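Local coordinates for LysM domain protein (Mycobacterium smegmatis, PDB 4OIT) that binds mannose as a beta-prism II lectin that forms a domain-swapped dimer, at residues G8-R13 and R55-T60. Sequence-based numbering, arbitrary orientation.
Sequences GQKLER and RAEVQT. With BMA (beta-D-mannopyranose), chain I.
In this beta-prism II lectin, outer strand 10-12 runs antiparallel to the central strand 53-58, which pairs on its other side with strand 64-68. Leu11 and Ala56 form the hydrogen-bonded pair: Ala56 N points nearly along the C=O axis of Leu11 (N to O 2.9 Å), whereas Leu11 N sits above the carbonyl plane of Ala56 (N to O 3.0 Å). Toward the mannose site the pairing ends in a G1 beta bulge, in which two residues, Gly8 and Gln9, stand opposite the single residue Val58. Gly8 N donates a hydrogen bond to Val58 O in its carbonyl plane at 2.6 Å, and Val58 N donates one to Gln9 O. At phi 95° a CB on residue 8 would press against the carbonyl O of the preceding residue, so the position suits glycine.

Lys10, Arg55 and Glu57 share one face and one choice of first torsion, CG wedged between the backbone N and carbonyl carbon. Lys10 CB lies 3.5 Å from Glu57 CB, and the extended chains of Lys10 and Arg55 cross obliquely, CD against CD at 3.9 Å. Glu57 CD lies in the plane of the Arg55 guanidinium, at its edge; the salt bridge includes a weak hydrogen bond from Arg55 NE to Glu57 OE1. On the reverse face, with Ala56, Leu11 packs on Leu5; the side chain of Val58 also touches Leu5, and Val84 of the second subunit.

Gln59 turns away from strand 10-12 and reaches the sugar with an extended chain. Tyr67 OH hydrogen-bonds to Gln59 OE1 and Asp61 OD1 to Gln59 NE2, steadying the amide, and Gln59 NE2 donates to BMA O3 at 3.0 Å and, more weakly, to BMA O2.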
loop_
_atom_site.group_PDB
_atom_site.type_symbol
_atom_site.label_atom_id
_atom_site.label_comp_id
_atom_site.label_asym_id
_atom_site.label_seq_id
_atom_site.Cartn_x
_atom_site.Cartn_y
_atom_site.Cartn_z
ATOM N N GLY B 8 2.241 11.814 -14.451
ATOM C CA GLY B 8 2.486 11.904 -13.013
ATOM C C GLY B 8 1.254 12.194 -12.173
ATOM O O GLY B 8 1.306 12.092 -10.950
ATOM N N GLN B 9 0.145 12.558 -12.813
ATOM C CA GLN B 9 -1.093 12.862 -12.085
ATOM C C GLN B 9 -1.814 11.602 -11.631
ATOM O O GLN B 9 -1.454 10.491 -12.016
ATOM C CB GLN B 9 -2.044 13.696 -12.941
ATOM C CG GLN B 9 -1.629 15.145 -13.102
ATOM C CD GLN B 9 -2.798 16.031 -13.474
ATOM O OE1 GLN B 9 -2.906 16.477 -14.611
ATOM N NE2 GLN B 9 -3.693 16.267 -12.522
ATOM N N LYS B 10 -2.838 11.792 -10.806
ATOM C CA LYS B 10 -3.648 10.686 -10.320
ATOM C C LYS B 10 -5.045 11.122 -9.907
ATOM O O LYS B 10 -5.258 12.267 -9.510
ATOM C CB LYS B 10 -2.961 10.028 -9.124
ATOM C CG LYS B 10 -2.831 10.930 -7.906
ATOM C CD LYS B 10 -2.087 10.238 -6.781
ATOM C CE LYS B 10 -1.722 11.220 -5.681
ATOM N NZ LYS B 10 -0.875 10.590 -4.632
ATOM N N LEU B 11 -5.991 10.194 -10.023
ATOM C CA LEU B 11 -7.249 10.280 -9.294
ATOM C C LEU B 11 -7.031 9.570 -7.973
ATOM O O LEU B 11 -6.501 8.464 -7.944
ATOM C CB LEU B 11 -8.394 9.592 -10.041
ATOM C CG LEU B 11 -8.923 10.213 -11.331
ATOM C CD1 LEU B 11 -10.110 9.404 -11.827
ATOM C CD2 LEU B 11 -9.313 11.670 -11.145
ATOM N N GLU B 12 -7.419 10.216 -6.882
ATOM C CA GLU B 12 -7.430 9.575 -5.569
ATOM C C GLU B 12 -8.859 9.113 -5.290
ATOM O O GLU B 12 -9.750 9.335 -6.112
ATOM C CB GLU B 12 -6.919 10.548 -4.506
ATOM C CG GLU B 12 -5.428 10.850 -4.645
ATOM C CD GLU B 12 -5.045 12.245 -4.175
ATOM O OE1 GLU B 12 -5.632 13.237 -4.667
ATOM O OE2 GLU B 12 -4.142 12.355 -3.318
ATOM N N ARG B 13 -9.073 8.457 -4.151
ATOM C CA ARG B 13 -10.399 7.936 -3.797
ATOM C C ARG B 13 -11.444 9.041 -3.764
ATOM O O ARG B 13 -11.306 10.008 -3.018
ATOM C CB ARG B 13 -10.378 7.252 -2.432
ATOM C CG ARG B 13 -9.436 6.066 -2.332
ATOM C CD ARG B 13 -10.064 4.920 -1.552
ATOM N NE ARG B 13 -10.642 5.347 -0.278
ATOM C CZ ARG B 13 -11.300 4.548 0.560
ATOM N NH1 ARG B 13 -11.469 3.258 0.278
ATOM N NH2 ARG B 13 -11.791 5.039 1.693
ATOM N N ARG B 55 -5.742 4.609 -5.497
ATOM C CA ARG B 55 -5.400 5.631 -6.483
ATOM C C ARG B 55 -5.269 5.040 -7.879
ATOM O O ARG B 55 -5.047 3.839 -8.045
ATOM C CB ARG B 55 -4.116 6.376 -6.094
ATOM C CG ARG B 55 -2.829 5.584 -6.264
ATOM C CD ARG B 55 -1.617 6.456 -5.972
ATOM N NE ARG B 55 -0.361 5.716 -6.099
ATOM C CZ ARG B 55 0.106 4.846 -5.205
ATOM N NH1 ARG B 55 -0.573 4.576 -4.092
ATOM N NH2 ARG B 55 1.262 4.235 -5.430
ATOM N N ALA B 56 -5.414 5.910 -8.872
ATOM C CA ALA B 56 -5.262 5.549 -10.273
ATOM C C ALA B 56 -4.394 6.611 -10.927
ATOM O O ALA B 56 -4.885 7.674 -11.312
ATOM C CB ALA B 56 -6.621 5.463 -10.951
ATOM N N GLU B 57 -3.100 6.329 -11.037
ATOM C CA GLU B 57 -2.144 7.333 -11.498
ATOM C C GLU B 57 -1.638 7.101 -12.919
ATOM O O GLU B 57 -1.274 5.985 -13.297
ATOM C CB GLU B 57 -0.973 7.473 -10.515
ATOM C CG GLU B 57 -0.018 6.292 -10.420
ATOM C CD GLU B 57 1.092 6.534 -9.408
ATOM O OE1 GLU B 57 0.926 7.415 -8.534
ATOM O OE2 GLU B 57 2.134 5.844 -9.481
ATOM N N VAL B 58 -1.649 8.182 -13.694
ATOM C CA VAL B 58 -1.037 8.228 -15.011
ATOM C C VAL B 58 0.442 8.490 -14.764
ATOM O O VAL B 58 0.825 9.605 -14.413
ATOM C CB VAL B 58 -1.635 9.359 -15.879
ATOM C CG1 VAL B 58 -1.029 9.348 -17.275
ATOM C CG2 VAL B 58 -3.150 9.238 -15.964
ATOM N N GLN B 59 1.265 7.460 -14.932
ATOM C CA GLN B 59 2.673 7.523 -14.542
ATOM C C GLN B 59 3.557 8.200 -15.586
ATOM O O GLN B 59 3.215 8.270 -16.770
ATOM C CB GLN B 59 3.206 6.118 -14.271
ATOM C CG GLN B 59 2.482 5.374 -13.152
ATOM C CD GLN B 59 3.040 3.982 -12.872
ATOM O OE1 GLN B 59 2.685 3.365 -11.874
ATOM N NE2 GLN B 59 3.909 3.482 -13.745
ATOM N N THR B 60 4.711 8.679 -15.129
ATOM C CA THR B 60 5.709 9.304 -16.006
ATOM C C THR B 60 6.360 8.299 -16.962
ATOM O O THR B 60 6.914 8.694 -17.991
ATOM C CB THR B 60 6.817 10.004 -15.195
ATOM O OG1 THR B 60 7.330 9.107 -14.204
ATOM C CG2 THR B 60 6.275 11.250 -14.514
HETATM C C1 BMA I . 5.097 -1.786 -14.850
HETATM C C2 BMA I . 5.487 -0.382 -14.364
HETATM C C3 BMA I . 5.008 -0.268 -12.924
HETATM C C4 BMA I . 3.560 -0.721 -12.729
HETATM C C5 BMA I . 3.187 -2.066 -13.368
HETATM C C6 BMA I . 1.684 -2.012 -13.606
HETATM O O1 BMA I . 5.437 -2.171 -16.216
HETATM O O2 BMA I . 4.862 0.640 -15.187
HETATM O O3 BMA I . 5.134 1.091 -12.467
HETATM O O4 BMA I . 3.314 -0.859 -11.317
HETATM O O5 BMA I . 3.811 -2.400 -14.620
HETATM O O6 BMA I . 1.136 -3.331 -13.552
#